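Local coordinates for glycosyl transferase (Staphylococcus aureus, PDB 5U02), which is a TarS-type glycosyltransferase comprising a helical linker followed by two C-terminal domains that are probably immunoglobulin-like (E-set), at residues A245-T257 with L269-S281. Residues are numbered along the deposited sequence; the frame is centred on the assembly and turned at random.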
# COMPACT_ATOMS: atom_id res chain seq x y z
N ALA A 245 8.41 2.50 -25.65
CA ALA A 245 8.69 3.68 -24.84
C ALA A 245 10.20 3.86 -24.74
O ALA A 245 10.94 2.88 -24.53
CB ALA A 245 8.08 3.55 -23.44
N LEU A 246 10.66 5.10 -24.87
CA LEU A 246 12.08 5.40 -24.80
C LEU A 246 12.51 5.57 -23.34
O LEU A 246 11.87 6.31 -22.58
CB LEU A 246 12.40 6.67 -25.59
CG LEU A 246 13.87 7.08 -25.68
CD1 LEU A 246 14.67 6.09 -26.50
CD2 LEU A 246 13.99 8.49 -26.26
N ILE A 247 13.59 4.90 -22.97
CA ILE A 247 14.14 4.94 -21.62
C ILE A 247 15.59 5.37 -21.71
O ILE A 247 16.32 4.93 -22.61
CB ILE A 247 13.99 3.57 -20.92
CG1 ILE A 247 12.52 3.32 -20.55
CG2 ILE A 247 14.90 3.47 -19.69
CD1 ILE A 247 12.25 1.95 -19.97
N HIS A 248 16.01 6.24 -20.79
CA HIS A 248 17.37 6.76 -20.74
C HIS A 248 18.00 6.37 -19.41
O HIS A 248 17.45 6.65 -18.34
CB HIS A 248 17.40 8.28 -20.89
CG HIS A 248 18.77 8.86 -21.05
ND1 HIS A 248 19.74 8.28 -21.83
CD2 HIS A 248 19.32 10.00 -20.55
CE1 HIS A 248 20.84 9.02 -21.80
NE2 HIS A 248 20.61 10.06 -21.03
N LEU A 249 19.17 5.74 -19.48
CA LEU A 249 19.74 5.12 -18.29
C LEU A 249 21.25 5.10 -18.42
O LEU A 249 21.79 4.41 -19.28
CB LEU A 249 19.18 3.71 -18.13
CG LEU A 249 19.61 2.91 -16.92
CD1 LEU A 249 19.22 3.62 -15.64
CD2 LEU A 249 18.93 1.59 -17.01
N ASN A 250 21.93 5.86 -17.55
CA ASN A 250 23.39 5.92 -17.52
C ASN A 250 23.97 6.17 -18.91
O ASN A 250 24.72 5.36 -19.46
CB ASN A 250 23.97 4.64 -16.90
CG ASN A 250 23.92 4.64 -15.38
OD1 ASN A 250 23.01 4.09 -14.77
ND2 ASN A 250 24.91 5.28 -14.77
N ASN A 251 23.58 7.31 -19.48
CA ASN A 251 24.03 7.81 -20.78
C ASN A 251 23.60 6.93 -21.95
O ASN A 251 23.91 7.27 -23.10
CB ASN A 251 25.56 7.98 -20.84
CG ASN A 251 26.09 8.80 -19.68
OD1 ASN A 251 26.71 8.26 -18.76
ND2 ASN A 251 25.86 10.10 -19.72
N ASP A 252 22.89 5.84 -21.72
CA ASP A 252 22.51 4.90 -22.76
C ASP A 252 21.00 4.92 -22.97
O ASP A 252 20.22 5.24 -22.06
CB ASP A 252 22.97 3.48 -22.41
CG ASP A 252 24.43 3.43 -22.07
OD1 ASP A 252 25.23 4.00 -22.84
OD2 ASP A 252 24.78 2.83 -21.03
N PHE A 253 20.59 4.55 -24.18
CA PHE A 253 19.18 4.55 -24.56
C PHE A 253 18.67 3.12 -24.72
O PHE A 253 19.39 2.24 -25.19
CB PHE A 253 18.97 5.33 -25.85
CG PHE A 253 19.04 6.82 -25.66
CD1 PHE A 253 17.90 7.54 -25.33
CD2 PHE A 253 20.24 7.49 -25.79
CE1 PHE A 253 17.96 8.90 -25.15
CE2 PHE A 253 20.31 8.86 -25.61
CZ PHE A 253 19.17 9.56 -25.29
N TYR A 254 17.41 2.92 -24.33
CA TYR A 254 16.76 1.62 -24.38
C TYR A 254 15.33 1.81 -24.86
O TYR A 254 14.77 2.91 -24.80
CB TYR A 254 16.74 0.93 -23.01
CG TYR A 254 18.10 0.72 -22.38
CD1 TYR A 254 18.75 1.75 -21.72
CD2 TYR A 254 18.72 -0.53 -22.41
CE1 TYR A 254 19.99 1.56 -21.13
CE2 TYR A 254 19.96 -0.73 -21.81
CZ TYR A 254 20.58 0.32 -21.18
OH TYR A 254 21.81 0.13 -20.59
N ARG A 255 14.74 0.71 -25.33
CA ARG A 255 13.32 0.66 -25.61
C ARG A 255 12.67 -0.34 -24.67
O ARG A 255 13.25 -1.38 -24.35
CB ARG A 255 13.03 0.30 -27.07
CG ARG A 255 13.55 -1.06 -27.55
CD ARG A 255 13.03 -1.35 -28.96
NE ARG A 255 13.69 -2.48 -29.61
CZ ARG A 255 13.20 -3.72 -29.64
NH1 ARG A 255 12.05 -3.99 -29.04
NH2 ARG A 255 13.86 -4.69 -30.27
N LEU A 256 11.48 0.01 -24.19
CA LEU A 256 10.61 -0.88 -23.42
C LEU A 256 9.43 -1.19 -24.33
O LEU A 256 8.67 -0.28 -24.69
CB LEU A 256 10.17 -0.25 -22.10
CG LEU A 256 9.32 -1.08 -21.14
CD1 LEU A 256 10.08 -2.32 -20.74
CD2 LEU A 256 8.94 -0.28 -19.89
N THR A 257 9.28 -2.45 -24.71
CA THR A 257 8.31 -2.85 -25.73
C THR A 257 7.34 -3.86 -25.15
O THR A 257 7.72 -5.02 -24.91
CB THR A 257 9.03 -3.45 -26.95
OG1 THR A 257 9.99 -2.52 -27.45
CG2 THR A 257 8.03 -3.78 -28.06
N LEU A 269 7.05 -7.63 -21.17
CA LEU A 269 7.79 -6.41 -21.45
C LEU A 269 9.20 -6.77 -21.91
O LEU A 269 9.93 -7.48 -21.20
CB LEU A 269 7.85 -5.50 -20.23
CG LEU A 269 6.51 -5.23 -19.54
CD1 LEU A 269 6.66 -4.28 -18.37
CD2 LEU A 269 5.50 -4.69 -20.54
N TYR A 270 9.59 -6.27 -23.08
CA TYR A 270 10.91 -6.50 -23.64
C TYR A 270 11.75 -5.24 -23.47
O TYR A 270 11.34 -4.15 -23.91
CB TYR A 270 10.81 -6.89 -25.12
CG TYR A 270 12.09 -7.41 -25.74
CD1 TYR A 270 12.52 -8.71 -25.49
CD2 TYR A 270 12.85 -6.61 -26.59
CE1 TYR A 270 13.69 -9.19 -26.07
CE2 TYR A 270 14.02 -7.09 -27.16
CZ TYR A 270 14.43 -8.37 -26.90
OH TYR A 270 15.58 -8.84 -27.48
N PHE A 271 12.91 -5.38 -22.83
CA PHE A 271 13.82 -4.28 -22.53
C PHE A 271 15.16 -4.56 -23.19
O PHE A 271 15.81 -5.57 -22.88
CB PHE A 271 13.97 -4.11 -21.02
CG PHE A 271 14.81 -2.93 -20.62
CD1 PHE A 271 14.29 -1.65 -20.65
CD2 PHE A 271 16.13 -3.10 -20.20
CE1 PHE A 271 15.06 -0.56 -20.28
CE2 PHE A 271 16.90 -2.01 -19.83
CZ PHE A 271 16.37 -0.74 -19.86
N THR A 272 15.59 -3.67 -24.09
CA THR A 272 16.83 -3.88 -24.81
C THR A 272 17.41 -2.54 -25.26
O THR A 272 16.69 -1.54 -25.39
CB THR A 272 16.64 -4.80 -26.02
OG1 THR A 272 17.92 -5.26 -26.47
CG2 THR A 272 15.95 -4.07 -27.16
N ALA A 273 18.72 -2.54 -25.50
CA ALA A 273 19.43 -1.33 -25.89
C ALA A 273 19.10 -0.93 -27.32
O ALA A 273 18.75 -1.76 -28.16
CB ALA A 273 20.94 -1.53 -25.75
N ILE A 274 19.21 0.37 -27.59
CA ILE A 274 19.06 0.92 -28.94
C ILE A 274 20.12 1.98 -29.14
O ILE A 274 20.78 2.43 -28.20
CB ILE A 274 17.66 1.53 -29.19
CG1 ILE A 274 17.43 2.73 -28.27
CG2 ILE A 274 16.56 0.49 -29.02
CD1 ILE A 274 16.17 3.48 -28.58
N THR A 275 20.29 2.38 -30.40
CA THR A 275 21.05 3.57 -30.77
C THR A 275 20.03 4.61 -31.23
O THR A 275 19.33 4.40 -32.22
CB THR A 275 22.05 3.26 -31.88
OG1 THR A 275 23.07 2.38 -31.37
CG2 THR A 275 22.71 4.54 -32.37
N LEU A 276 19.95 5.72 -30.48
CA LEU A 276 18.84 6.66 -30.67
C LEU A 276 18.73 7.11 -32.12
O LEU A 276 17.63 7.13 -32.69
CB LEU A 276 19.03 7.86 -29.74
CG LEU A 276 17.91 8.90 -29.73
CD1 LEU A 276 16.59 8.26 -29.33
CD2 LEU A 276 18.25 10.04 -28.79
N THR A 277 19.85 7.46 -32.74
CA THR A 277 19.78 7.99 -34.10
C THR A 277 19.48 6.91 -35.13
O THR A 277 19.08 7.25 -36.25
CB THR A 277 21.08 8.74 -34.43
OG1 THR A 277 20.89 9.52 -35.62
CG2 THR A 277 22.25 7.78 -34.60
N ASP A 278 19.62 5.63 -34.78
CA ASP A 278 19.18 4.55 -35.66
C ASP A 278 17.69 4.26 -35.53
O ASP A 278 17.11 3.65 -36.44
CB ASP A 278 19.96 3.26 -35.36
CG ASP A 278 21.34 3.27 -35.95
OD1 ASP A 278 21.61 4.14 -36.81
OD2 ASP A 278 22.17 2.42 -35.57
N SER A 279 17.05 4.66 -34.43
CA SER A 279 15.67 4.30 -34.17
C SER A 279 14.70 5.45 -34.32
O SER A 279 13.54 5.23 -34.66
CB SER A 279 15.52 3.72 -32.76
OG SER A 279 16.33 2.58 -32.59
N ILE A 280 15.14 6.68 -34.05
CA ILE A 280 14.26 7.84 -34.01
C ILE A 280 14.96 8.99 -34.72
O ILE A 280 16.12 9.30 -34.41
CB ILE A 280 13.90 8.24 -32.56
CG1 ILE A 280 13.10 7.11 -31.89
CG2 ILE A 280 13.11 9.54 -32.54
CD1 ILE A 280 12.80 7.36 -30.44
N SER A 281 14.28 9.59 -35.68
CA SER A 281 14.80 10.76 -36.37
C SER A 281 14.20 12.01 -35.75
O SER A 281 13.08 12.00 -35.23
CB SER A 281 14.47 10.72 -37.86
OG SER A 281 13.10 10.96 -38.08
O HOH W 1 22.36 3.96 -26.61
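F271 leans its ring against that of Y254, the planes only 13° apart but slid so that the centroids lie 4.7 Å from each other and overlap is slight; F271 CZ sits over Y254 CG at 3.4 Å. With CG anti to the backbone N (chi1 -176°), the F271 ring also offers its edge to I247 CD1, 3.8 Å from F271 CE1, and to L256 CD1. On the other face of the sheet R255 and T272 run side by side. T272 CG2 rests on one face of the guanidinium, 3.7 Å from R255 CZ, while I274 CG2 lies at its edge and Y270 approaches obliquely. R255 NH1 donates a hydrogen bond to T257 OG1 at 3.0 Å exactly in the guanidinium plane, which helps hold the guanidinium flat; OG1 is also tied to S244. Farther along, L276 CD2 makes a CH-pi contact over one face of the F253 ring, 3.9 Å from its centroid, and H248 ND1 lies above the opposite face. L246 CD1 meets I274 CD1 at 3.7 Å. A water bridges F253 N to I274 O. Strands 245-249, 252-260 and 267-274 form a beta meander in the first C-terminal domain, probably E-set, and 267-274 pairs in turn with 212-221; beyond I274 the chain passes through helix 276-279 into strand 280-285 of the second, whose strand 352-354 touches L246 and F253 through Y353.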